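Local coordinates for protein CRISPR-associated endonuclease Cas9 (Campylobacter jejuni subsp. jejuni serotype O:2, PDB 5X2H) that uses a guide RNA to recognise matching invading DNA and cleaves its two strands with separate RuvC-like and HNH nuclease domains, at residues G34-T39 against Y465-N470; E623-K628 against G820-A825; I745-K750 against L770-H775. All coordinates share one frame; numbering follows the deposited sequence.

Interaction 1 of 3, residues G34-T39 against Y465-N470; sequences GVRIFT and YRKVLN. With nucleotides of chain B.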
loop_
_atom_site.group_PDB
_atom_site.type_symbol
_atom_site.label_atom_id
_atom_site.label_comp_id
_atom_site.label_asym_id
_atom_site.label_seq_id
_atom_site.Cartn_x
_atom_site.Cartn_y
_atom_site.Cartn_z
ATOM N N GLY A 34 -5.681 10.652 29.556
ATOM C CA GLY A 34 -6.106 9.467 28.833
ATOM C C GLY A 34 -5.071 9.030 27.818
ATOM O O GLY A 34 -4.167 9.787 27.446
ATOM N N VAL A 35 -5.219 7.780 27.382
ATOM C CA VAL A 35 -4.388 7.189 26.339
ATOM C C VAL A 35 -5.299 6.446 25.373
ATOM O O VAL A 35 -6.158 5.666 25.798
ATOM C CB VAL A 35 -3.322 6.227 26.904
ATOM C CG1 VAL A 35 -2.375 5.788 25.797
ATOM C CG2 VAL A 35 -2.552 6.869 28.042
ATOM N N ARG A 36 -5.113 6.682 24.079
ATOM C CA ARG A 36 -5.880 6.023 23.029
ATOM C C ARG A 36 -4.935 5.118 22.244
ATOM O O ARG A 36 -4.114 5.602 21.458
ATOM C CB ARG A 36 -6.549 7.049 22.119
ATOM C CG ARG A 36 -7.218 6.467 20.884
ATOM C CD ARG A 36 -8.536 5.781 21.210
ATOM N NE ARG A 36 -9.351 5.607 20.009
ATOM C CZ ARG A 36 -10.521 4.977 19.974
ATOM N NH1 ARG A 36 -11.027 4.445 21.079
ATOM N NH2 ARG A 36 -11.186 4.877 18.831
ATOM N N ILE A 37 -5.046 3.812 22.465
ATOM C CA ILE A 37 -4.234 2.824 21.761
ATOM C C ILE A 37 -5.031 2.343 20.555
ATOM O O ILE A 37 -6.033 1.642 20.706
ATOM C CB ILE A 37 -3.855 1.649 22.671
ATOM C CG1 ILE A 37 -3.083 2.131 23.902
ATOM C CG2 ILE A 37 -3.047 0.624 21.894
ATOM C CD1 ILE A 37 -1.682 2.599 23.602
ATOM N N PHE A 38 -4.587 2.712 19.355
ATOM C CA PHE A 38 -5.278 2.309 18.138
ATOM C C PHE A 38 -4.542 1.244 17.337
ATOM O O PHE A 38 -5.118 0.730 16.373
ATOM C CB PHE A 38 -5.544 3.527 17.238
ATOM C CG PHE A 38 -4.314 4.319 16.890
ATOM C CD1 PHE A 38 -3.903 5.369 17.692
ATOM C CD2 PHE A 38 -3.585 4.030 15.745
ATOM C CE1 PHE A 38 -2.780 6.109 17.373
ATOM C CE2 PHE A 38 -2.457 4.767 15.419
ATOM C CZ PHE A 38 -2.056 5.808 16.234
ATOM N N THR A 39 -3.304 0.910 17.712
ATOM C CA THR A 39 -2.464 -0.141 17.106
ATOM C C THR A 39 -3.031 -0.879 15.893
ATOM O O THR A 39 -2.409 -0.912 14.833
ATOM C CB THR A 39 -2.101 -1.210 18.163
ATOM O OG1 THR A 39 -1.255 -0.629 19.162
ATOM C CG2 THR A 39 -1.380 -2.385 17.517
ATOM N N TYR A 465 -5.942 11.260 15.989
ATOM C CA TYR A 465 -5.739 12.568 16.601
ATOM C C TYR A 465 -6.995 13.421 16.491
ATOM O O TYR A 465 -7.402 14.063 17.466
ATOM C CB TYR A 465 -4.549 13.278 15.956
ATOM C CG TYR A 465 -4.521 14.771 16.204
ATOM C CD1 TYR A 465 -4.161 15.285 17.446
ATOM C CD2 TYR A 465 -4.851 15.668 15.195
ATOM C CE1 TYR A 465 -4.137 16.651 17.677
ATOM C CE2 TYR A 465 -4.830 17.035 15.415
ATOM C CZ TYR A 465 -4.470 17.522 16.656
ATOM O OH TYR A 465 -4.447 18.883 16.875
ATOM N N ARG A 466 -7.628 13.428 15.316
ATOM C CA ARG A 466 -8.840 14.218 15.133
ATOM C C ARG A 466 -9.971 13.709 16.018
ATOM O O ARG A 466 -10.686 14.504 16.638
ATOM C CB ARG A 466 -9.262 14.202 13.663
ATOM C CG ARG A 466 -10.679 14.696 13.436
ATOM C CD ARG A 466 -11.030 14.763 11.963
ATOM N NE ARG A 466 -12.391 15.254 11.765
ATOM C CZ ARG A 466 -13.458 14.469 11.655
ATOM N NH1 ARG A 466 -13.320 13.151 11.717
ATOM N NH2 ARG A 466 -14.660 14.999 11.481
ATOM N N LYS A 467 -10.143 12.388 16.088
ATOM C CA LYS A 467 -11.227 11.822 16.884
ATOM C C LYS A 467 -11.073 12.175 18.357
ATOM O O LYS A 467 -12.044 12.571 19.012
ATOM C CB LYS A 467 -11.278 10.306 16.693
ATOM C CG LYS A 467 -12.310 9.606 17.565
ATOM C CD LYS A 467 -12.337 8.105 17.305
ATOM C CE LYS A 467 -12.728 7.801 15.869
ATOM N NZ LYS A 467 -12.970 6.351 15.660
ATOM N N VAL A 468 -9.857 12.053 18.892
ATOM C CA VAL A 468 -9.628 12.368 20.298
ATOM C C VAL A 468 -9.794 13.861 20.548
ATOM O O VAL A 468 -10.405 14.272 21.542
ATOM C CB VAL A 468 -8.239 11.869 20.737
ATOM C CG1 VAL A 468 -7.918 12.352 22.144
ATOM C CG2 VAL A 468 -8.181 10.353 20.677
ATOM N N LEU A 469 -9.261 14.697 19.653
ATOM C CA LEU A 469 -9.376 16.143 19.824
ATOM C C LEU A 469 -10.832 16.589 19.778
ATOM O O LEU A 469 -11.285 17.356 20.636
ATOM C CB LEU A 469 -8.558 16.868 18.752
ATOM C CG LEU A 469 -8.802 18.377 18.615
ATOM C CD1 LEU A 469 -8.408 19.124 19.885
ATOM C CD2 LEU A 469 -8.068 18.940 17.410
ATOM N N ASN A 470 -11.585 16.116 18.782
ATOM C CA ASN A 470 -12.980 16.527 18.662
ATOM C C ASN A 470 -13.823 16.019 19.826
ATOM O O ASN A 470 -14.776 16.691 20.237
ATOM C CB ASN A 470 -13.557 16.053 17.327
ATOM C CG ASN A 470 -13.049 16.874 16.153
ATOM O OD1 ASN A 470 -12.511 17.964 16.338
ATOM N ND2 ASN A 470 -13.221 16.356 14.942
ATOM P P U B 74 -16.871 12.296 10.894
ATOM O OP1 U B 74 -17.145 13.700 11.289
ATOM O OP2 U B 74 -15.809 11.540 11.603
ATOM O "O5'" U B 74 -18.224 11.462 11.005
ATOM C "C5'" U B 74 -19.416 11.906 10.372
ATOM C "C4'" U B 74 -20.451 10.810 10.301
ATOM O "O4'" U B 74 -19.914 9.669 9.586
ATOM C "C3'" U B 74 -20.911 10.234 11.632
ATOM O "O3'" U B 74 -21.912 11.028 12.247
ATOM C "C2'" U B 74 -21.404 8.841 11.251
ATOM O "O2'" U B 74 -22.734 8.894 10.757
ATOM C "C1'" U B 74 -20.470 8.475 10.093
ATOM N N1 U B 74 -19.377 7.561 10.501
ATOM C C2 U B 74 -19.665 6.211 10.546
ATOM O O2 U B 74 -20.764 5.761 10.276
ATOM N N3 U B 74 -18.621 5.402 10.922
ATOM C C4 U B 74 -17.341 5.800 11.249
ATOM O O4 U B 74 -16.504 4.954 11.571
ATOM C C5 U B 74 -17.122 7.215 11.174
ATOM C C6 U B 74 -18.121 8.025 10.813
ATOM P P A B 78 -15.060 3.964 17.417
ATOM O OP1 A B 78 -13.658 3.951 17.907
ATOM O OP2 A B 78 -15.699 5.246 17.021
ATOM O "O5'" A B 78 -15.145 2.976 16.174
ATOM C "C5'" A B 78 -14.784 1.607 16.303
ATOM C "C4'" A B 78 -15.399 0.770 15.212
ATOM O "O4'" A B 78 -16.826 1.051 15.144
ATOM C "C3'" A B 78 -14.856 1.031 13.806
ATOM O "O3'" A B 78 -14.952 -0.177 13.055
ATOM C "C2'" A B 78 -15.862 2.028 13.253
ATOM O "O2'" A B 78 -15.908 2.110 11.846
ATOM C "C1'" A B 78 -17.157 1.478 13.838
ATOM N N9 A B 78 -18.245 2.453 13.904
ATOM C C8 A B 78 -18.157 3.799 14.151
ATOM N N7 A B 78 -19.313 4.411 14.117
ATOM C C5 A B 78 -20.218 3.403 13.817
ATOM C C6 A B 78 -21.611 3.405 13.637
ATOM N N6 A B 78 -22.367 4.500 13.743
ATOM N N1 A B 78 -22.211 2.227 13.348
ATOM C C2 A B 78 -21.452 1.127 13.246
ATOM N N3 A B 78 -20.135 0.999 13.390
ATOM C C4 A B 78 -19.573 2.188 13.675
ATOM P P G B 73 -11.804 9.869 9.462
ATOM O OP1 G B 73 -11.423 11.062 10.259
ATOM O OP2 G B 73 -11.809 8.523 10.090
ATOM O "O5'" G B 73 -13.261 10.100 8.863
ATOM C "C5'" G B 73 -13.617 11.330 8.252
ATOM C "C4'" G B 73 -15.011 11.274 7.680
ATOM O "O4'" G B 73 -15.127 10.131 6.794
ATOM C "C3'" G B 73 -16.143 11.081 8.679
ATOM O "O3'" G B 73 -16.527 12.286 9.322
ATOM C "C2'" G B 73 -17.245 10.476 7.818
ATOM O "O2'" G B 73 -17.902 11.483 7.066
ATOM C "C1'" G B 73 -16.437 9.607 6.853
ATOM N N9 G B 73 -16.367 8.202 7.299
ATOM C C8 G B 73 -15.291 7.557 7.856
ATOM N N7 G B 73 -15.543 6.310 8.145
ATOM C C5 G B 73 -16.863 6.122 7.759
ATOM C C6 G B 73 -17.692 4.971 7.827
ATOM O O6 G B 73 -17.412 3.848 8.260
ATOM N N1 G B 73 -18.965 5.221 7.321
ATOM C C2 G B 73 -19.389 6.425 6.814
ATOM N N2 G B 73 -20.653 6.477 6.372
ATOM N N3 G B 73 -18.626 7.502 6.748
ATOM C C4 G B 73 -17.385 7.282 7.233
#
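Arg36, near the end of the RuvC edge strand 29-37, reaches past Val468 and Lys467 of helix 456-476 to a phosphate of the guide RNA. The apolar stem comes first: CB of Arg36 lies 4.0 Å from CG2 of Val468, and CG of Arg36 is equally near that methyl. A bend at chi2 (75°) then turns the outer chain across the side of the helix, toward the RNA. Farther out, NE forms a salt bridge with Glu464 and NH1 a hydrogen bond with Ser627, which together fix the rotation of the guanidinium. The last nitrogen, NH2, passes CD of Lys467 at 3.8 Å. In the plane of the group, Arg36 NH2 also bonds to OP1 of A78 of chain B at 2.8 Å, with an N-H...O angle of 150°. Lys467 NZ makes weak bonds to the same phosphate, the shorter to OP2 of A78 at 3.2 Å. One helical position earlier, Arg466 grips U74 of chain B by two bonds, NH2 to OP1 at 2.8 Å and NH1 to OP2. Although Arg36 NH2 and Lys467 NZ stand 3.9 Å apart, the phosphate they share probably offsets their charges; strand and helix each contribute a cation to it, a basic site consistent with RNA-backbone binding.

Interaction 2 of 3, residues E623-K628 against G820-A825; sequences EIFVSK and GEVTKA. With nucleotides of chain B.
With chi1 of -168°, Phe625 carries its CG anti to the backbone N, and this swings the ring out toward Val822 at the start of strand 822-824. Val822 answers with CG2, the methyl set anti to its own carbonyl carbon (chi1 171°). The two side chains run at about a right angle, and the methyl settles over one face of the ring. CG2 of Val822 is 4.1 Å from the centroid of the Phe625 ring and 27° off its normal, which satisfies a CH-pi contact. The methyl sits off-centre, toward the CD2-CE2 bond: CD2 of Phe625 is 3.7 Å from CG2 of Val822, and CE2 is nearly as close. The ring also stacks with His775, and Leu744 touches both Phe625 and Val822, which adds an apolar neighbour to the pair.

The other part of the contact is made by Gly820. Its CA is 3.3 Å from the carbonyl O of Phe625, a close pass made by a bare CA, since a CB at this position would clash with that oxygen. CB of Ser627 closes the other end at 3.7 Å from Gly820 N. The Ser627 hydroxyl bonds to Ser817 O, just ahead of Gly820, which ties the loop to the chain leading into this segment.

At the far end of 820-825 the segment meets the guide just past the strand: Ala825 CA is 3.5 Å from N7 of A76 of chain B. The whole is a domain junction. The 623-628 loop, part of the third RuvC subdomain, bonds to edge strand 29-37 through the Ser627 backbone, while 822-824 is an edge strand of the antiparallel sheet that makes up much of the C-terminal PAM-interacting domain.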
loop_
_atom_site.group_PDB
_atom_site.type_symbol
_atom_site.label_atom_id
_atom_site.label_comp_id
_atom_site.label_asym_id
_atom_site.label_seq_id
_atom_site.Cartn_x
_atom_site.Cartn_y
_atom_site.Cartn_z
ATOM N N GLU A 623 -6.349 7.232 37.306
ATOM C CA GLU A 623 -7.761 7.254 36.952
ATOM C C GLU A 623 -8.007 6.946 35.482
ATOM O O GLU A 623 -9.161 6.737 35.091
ATOM C CB GLU A 623 -8.364 8.619 37.298
ATOM C CG GLU A 623 -8.186 9.010 38.757
ATOM C CD GLU A 623 -8.569 10.452 39.025
ATOM O OE1 GLU A 623 -9.238 11.058 38.161
ATOM O OE2 GLU A 623 -8.196 10.980 40.094
ATOM N N ILE A 624 -6.953 6.907 34.666
ATOM C CA ILE A 624 -7.105 6.668 33.237
ATOM C C ILE A 624 -7.596 5.250 32.996
ATOM O O ILE A 624 -7.112 4.290 33.609
ATOM C CB ILE A 624 -5.769 6.906 32.514
ATOM C CG1 ILE A 624 -5.298 8.346 32.704
ATOM C CG2 ILE A 624 -5.884 6.565 31.033
ATOM C CD1 ILE A 624 -3.893 8.562 32.227
ATOM N N PHE A 625 -8.561 5.111 32.094
ATOM C CA PHE A 625 -8.904 3.820 31.512
ATOM C C PHE A 625 -8.493 3.868 30.046
ATOM O O PHE A 625 -9.076 4.619 29.256
ATOM C CB PHE A 625 -10.387 3.500 31.666
ATOM C CG PHE A 625 -10.724 2.076 31.338
ATOM C CD1 PHE A 625 -10.560 1.075 32.286
ATOM C CD2 PHE A 625 -11.182 1.731 30.078
ATOM C CE1 PHE A 625 -10.861 -0.240 31.985
ATOM C CE2 PHE A 625 -11.485 0.418 29.772
ATOM C CZ PHE A 625 -11.324 -0.569 30.726
ATOM N N VAL A 626 -7.478 3.076 29.694
ATOM C CA VAL A 626 -6.921 3.115 28.349
ATOM C C VAL A 626 -7.984 2.711 27.339
ATOM O O VAL A 626 -8.633 1.666 27.475
ATOM C CB VAL A 626 -5.685 2.208 28.265
ATOM C CG1 VAL A 626 -5.091 2.248 26.870
ATOM C CG2 VAL A 626 -4.658 2.629 29.306
ATOM N N SER A 627 -8.164 3.539 26.313
ATOM C CA SER A 627 -9.199 3.338 25.309
ATOM C C SER A 627 -8.627 2.619 24.096
ATOM O O SER A 627 -7.598 3.030 23.550
ATOM C CB SER A 627 -9.810 4.674 24.880
ATOM O OG SER A 627 -10.736 4.493 23.821
ATOM N N LYS A 628 -9.303 1.551 23.676
ATOM C CA LYS A 628 -8.990 0.824 22.460
ATOM C C LYS A 628 -10.269 0.624 21.660
ATOM O O LYS A 628 -11.307 0.267 22.229
ATOM C CB LYS A 628 -8.356 -0.543 22.762
ATOM C CG LYS A 628 -7.108 -0.490 23.626
ATOM C CD LYS A 628 -6.477 -1.872 23.751
ATOM C CE LYS A 628 -5.256 -1.845 24.657
ATOM N NZ LYS A 628 -4.490 -3.119 24.603
ATOM N N GLY A 820 -11.769 7.135 26.904
ATOM C CA GLY A 820 -11.706 6.197 28.003
ATOM C C GLY A 820 -12.970 6.062 28.821
ATOM O O GLY A 820 -12.938 5.403 29.867
ATOM N N GLU A 821 -14.077 6.659 28.387
ATOM C CA GLU A 821 -15.340 6.520 29.100
ATOM C C GLU A 821 -15.966 5.167 28.788
ATOM O O GLU A 821 -16.027 4.752 27.626
ATOM C CB GLU A 821 -16.295 7.647 28.717
ATOM C CG GLU A 821 -15.656 9.025 28.747
ATOM C CD GLU A 821 -16.506 10.074 28.061
ATOM O OE1 GLU A 821 -17.322 10.724 28.749
ATOM O OE2 GLU A 821 -16.364 10.237 26.829
ATOM N N VAL A 822 -16.435 4.483 29.827
ATOM C CA VAL A 822 -16.972 3.132 29.715
ATOM C C VAL A 822 -18.483 3.203 29.869
ATOM O O VAL A 822 -18.991 3.716 30.874
ATOM C CB VAL A 822 -16.351 2.190 30.757
ATOM C CG1 VAL A 822 -17.079 0.851 30.767
ATOM C CG2 VAL A 822 -14.869 2.001 30.472
ATOM N N THR A 823 -19.198 2.683 28.878
ATOM C CA THR A 823 -20.652 2.686 28.863
ATOM C C THR A 823 -21.153 1.271 28.619
ATOM O O THR A 823 -20.611 0.550 27.775
ATOM C CB THR A 823 -21.194 3.631 27.781
ATOM O OG1 THR A 823 -20.765 4.969 28.061
ATOM C CG2 THR A 823 -22.714 3.589 27.733
ATOM N N LYS A 824 -22.178 0.873 29.368
ATOM C CA LYS A 824 -22.790 -0.428 29.151
ATOM C C LYS A 824 -23.392 -0.493 27.754
ATOM O O LYS A 824 -24.081 0.432 27.316
ATOM C CB LYS A 824 -23.859 -0.696 30.211
ATOM C CG LYS A 824 -24.378 -2.121 30.202
ATOM C CD LYS A 824 -24.999 -2.490 31.537
ATOM C CE LYS A 824 -25.312 -3.975 31.600
ATOM N NZ LYS A 824 -24.110 -4.797 31.286
ATOM N N ALA A 825 -23.115 -1.585 27.047
ATOM C CA ALA A 825 -23.598 -1.743 25.680
ATOM C C ALA A 825 -25.084 -2.074 25.702
ATOM O O ALA A 825 -25.487 -3.127 26.205
ATOM C CB ALA A 825 -22.807 -2.832 24.961
ATOM P P A B 76 -24.847 7.039 18.289
ATOM O OP1 A B 76 -25.635 5.814 17.998
ATOM O OP2 A B 76 -25.477 8.376 18.153
ATOM O "O5'" A B 76 -24.281 6.907 19.771
ATOM C "C5'" A B 76 -23.173 6.066 20.053
ATOM C "C4'" A B 76 -22.932 5.957 21.536
ATOM O "O4'" A B 76 -23.921 5.089 22.129
ATOM C "C3'" A B 76 -21.594 5.365 21.956
ATOM O "O3'" A B 76 -20.584 6.367 21.952
ATOM C "C2'" A B 76 -21.884 4.768 23.339
ATOM O "O2'" A B 76 -21.673 5.726 24.366
ATOM C "C1'" A B 76 -23.385 4.451 23.264
ATOM N N9 A B 76 -23.705 3.010 23.204
ATOM C C8 A B 76 -24.426 2.315 24.146
ATOM N N7 A B 76 -24.595 1.049 23.863
ATOM C C5 A B 76 -23.947 0.898 22.644
ATOM C C6 A B 76 -23.766 -0.216 21.810
ATOM N N6 A B 76 -24.239 -1.432 22.091
ATOM N N1 A B 76 -23.075 -0.038 20.664
ATOM C C2 A B 76 -22.601 1.181 20.383
ATOM N N3 A B 76 -22.706 2.307 21.088
ATOM C C4 A B 76 -23.399 2.098 22.220
#

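Interaction 3 of 3, residues I745-K750 against L770-H775; sequences ILIQTK and LIVSKH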
loop_
_atom_site.group_PDB
_atom_site.type_symbol
_atom_site.label_atom_id
_atom_site.label_comp_id
_atom_site.label_asym_id
_atom_site.label_seq_id
_atom_site.Cartn_x
_atom_site.Cartn_y
_atom_site.Cartn_z
ATOM N N ILE A 745 -15.343 -5.985 27.596
ATOM C CA ILE A 745 -16.279 -6.884 28.253
ATOM C C ILE A 745 -16.023 -6.882 29.754
ATOM O O ILE A 745 -14.930 -6.565 30.228
ATOM C CB ILE A 745 -16.195 -8.323 27.697
ATOM C CG1 ILE A 745 -14.825 -8.936 28.004
ATOM C CG2 ILE A 745 -16.473 -8.332 26.194
ATOM C CD1 ILE A 745 -14.653 -10.357 27.500
ATOM N N LEU A 746 -17.065 -7.238 30.499
ATOM C CA LEU A 746 -17.006 -7.407 31.945
ATOM C C LEU A 746 -17.261 -8.874 32.249
ATOM O O LEU A 746 -18.333 -9.397 31.925
ATOM C CB LEU A 746 -18.042 -6.524 32.642
ATOM C CG LEU A 746 -18.122 -6.626 34.165
ATOM C CD1 LEU A 746 -17.042 -5.772 34.816
ATOM C CD2 LEU A 746 -19.504 -6.227 34.650
ATOM N N ILE A 747 -16.279 -9.542 32.856
ATOM C CA ILE A 747 -16.374 -10.975 33.098
ATOM C C ILE A 747 -16.061 -11.281 34.555
ATOM O O ILE A 747 -15.374 -10.524 35.246
ATOM C CB ILE A 747 -15.444 -11.797 32.181
ATOM C CG1 ILE A 747 -13.983 -11.405 32.402
ATOM C CG2 ILE A 747 -15.837 -11.625 30.729
ATOM C CD1 ILE A 747 -13.012 -12.277 31.639
ATOM N N GLN A 748 -16.574 -12.423 35.009
ATOM C CA GLN A 748 -16.306 -12.917 36.352
ATOM C C GLN A 748 -16.450 -14.431 36.347
ATOM O O GLN A 748 -17.474 -14.956 35.898
ATOM C CB GLN A 748 -17.261 -12.294 37.377
ATOM C CG GLN A 748 -17.003 -12.732 38.811
ATOM C CD GLN A 748 -18.025 -12.170 39.785
ATOM O OE1 GLN A 748 -18.997 -11.530 39.382
ATOM N NE2 GLN A 748 -17.807 -12.404 41.075
ATOM N N THR A 749 -15.426 -15.124 36.827
ATOM C CA THR A 749 -15.515 -16.558 37.034
ATOM C C THR A 749 -16.046 -16.842 38.435
ATOM O O THR A 749 -16.154 -15.952 39.283
ATOM C CB THR A 749 -14.155 -17.226 36.839
ATOM O OG1 THR A 749 -13.349 -17.018 38.004
ATOM C CG2 THR A 749 -13.448 -16.639 35.630
ATOM N N LYS A 750 -16.379 -18.111 38.676
ATOM C CA LYS A 750 -16.913 -18.493 39.978
ATOM C C LYS A 750 -15.903 -18.249 41.092
ATOM O O LYS A 750 -16.294 -18.006 42.240
ATOM C CB LYS A 750 -17.338 -19.961 39.959
ATOM C CG LYS A 750 -18.751 -20.212 40.453
ATOM C CD LYS A 750 -19.568 -20.929 39.392
ATOM C CE LYS A 750 -18.914 -22.244 38.994
ATOM N NZ LYS A 750 -19.477 -22.796 37.729
ATOM N N LEU A 770 -11.471 -17.867 26.041
ATOM C CA LEU A 770 -11.144 -16.495 25.697
ATOM C C LEU A 770 -9.697 -16.176 26.040
ATOM O O LEU A 770 -9.108 -16.758 26.957
ATOM C CB LEU A 770 -12.047 -15.503 26.434
ATOM C CG LEU A 770 -13.552 -15.524 26.187
ATOM C CD1 LEU A 770 -14.239 -14.526 27.113
ATOM C CD2 LEU A 770 -13.894 -15.233 24.735
ATOM N N ILE A 771 -9.136 -15.236 25.286
ATOM C CA ILE A 771 -7.914 -14.534 25.648
ATOM C C ILE A 771 -8.308 -13.089 25.921
ATOM O O ILE A 771 -8.944 -12.446 25.076
ATOM C CB ILE A 771 -6.854 -14.619 24.539
ATOM C CG1 ILE A 771 -6.347 -16.058 24.382
ATOM C CG2 ILE A 771 -5.712 -13.647 24.817
ATOM C CD1 ILE A 771 -5.419 -16.255 23.175
ATOM N N VAL A 772 -7.967 -12.587 27.108
ATOM C CA VAL A 772 -8.310 -11.228 27.504
ATOM C C VAL A 772 -7.068 -10.555 28.072
ATOM O O VAL A 772 -6.097 -11.210 28.458
ATOM C CB VAL A 772 -9.465 -11.184 28.533
ATOM C CG1 VAL A 772 -10.682 -11.941 28.019
ATOM C CG2 VAL A 772 -9.013 -11.741 29.867
ATOM N N SER A 773 -7.110 -9.226 28.127
ATOM C CA SER A 773 -5.966 -8.448 28.575
ATOM C C SER A 773 -6.439 -7.267 29.409
ATOM O O SER A 773 -7.592 -6.835 29.321
ATOM C CB SER A 773 -5.122 -7.961 27.391
ATOM O OG SER A 773 -5.909 -7.195 26.500
ATOM N N LYS A 774 -5.527 -6.753 30.227
ATOM C CA LYS A 774 -5.817 -5.603 31.070
ATOM C C LYS A 774 -5.630 -4.321 30.271
ATOM O O LYS A 774 -4.723 -4.223 29.441
ATOM C CB LYS A 774 -4.908 -5.610 32.300
ATOM C CG LYS A 774 -5.233 -4.553 33.346
ATOM C CD LYS A 774 -4.587 -4.904 34.678
ATOM C CE LYS A 774 -4.835 -3.841 35.735
ATOM N NZ LYS A 774 -3.930 -2.674 35.570
ATOM N N HIS A 775 -6.490 -3.332 30.537
ATOM C CA HIS A 775 -6.562 -2.147 29.683
ATOM C C HIS A 775 -5.208 -1.452 29.575
ATOM O O HIS A 775 -4.753 -1.125 28.473
ATOM C CB HIS A 775 -7.632 -1.183 30.204
ATOM C CG HIS A 775 -7.246 -0.466 31.461
ATOM N ND1 HIS A 775 -7.361 -1.037 32.709
ATOM C CD2 HIS A 775 -6.738 0.773 31.660
ATOM C CE1 HIS A 775 -6.944 -0.179 33.625
ATOM N NE2 HIS A 775 -6.562 0.928 33.015
#
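Strands 745-748 and 770-773 pass each other at 10.1 Å between their axes, with 111° between their N-to-C directions. That spacing is about twice the distance between hydrogen-bonded neighbours, and strand 756-764 does lie between the two in the sheet order. The nearest CA atoms, those of Ile745 and Val772, are still 9.1 Å apart, so the contact rests wholly on side chains. Both strands send alternate residues toward each other: Ile745 and Ile747 from one, Leu770 and Val772 from the other. In each isoleucine chi1 is near 60° and chi2 is extended, which carries CD1 outward as the touching atom. CD1 of Ile745 reaches two partners, CD1 of Leu770 at 4.2 Å and CG1 of Val772 at 4.3 Å. CD1 of Ile747 meets the same CG1 of Val772, likewise at 4.3 Å, so this one methyl is shared by both isoleucines. Phe811 of strand 810-816 touches Ile745 and Ile747, and Val758 of the intervening strand touches Ile745 and Val772. All four contacting residues are buried. Methyl groups meeting across a skipped strand at so wide an angle are consistent with a strongly twisted antiparallel sheet that coils so that strands two apart face each other, here in the PAM-interacting C-terminal domain.

Along the chain, interaction 1 closes before interaction 2 opens, and interaction 3 is nested inside the loop that interaction 2 closes. The centres of interactions 1 and 2 are about 12 Å apart and those of 2 and 3 about 15 Å, whereas 1 and 3, at about 24 Å, do not touch. The loop 623-628 is the bridge: its Ser627 bonds to strand 29-37 of the five-stranded RuvC sheet, and its Val626 packs on His775, in the 770-775 segment. Interactions 2 and 3 also reach the same six-stranded antiparallel sheet. The three contacts thus form a continuous path from nuclease sheet to C-terminal sheet, with guide-RNA nucleotides alongside interactions 1 and 2.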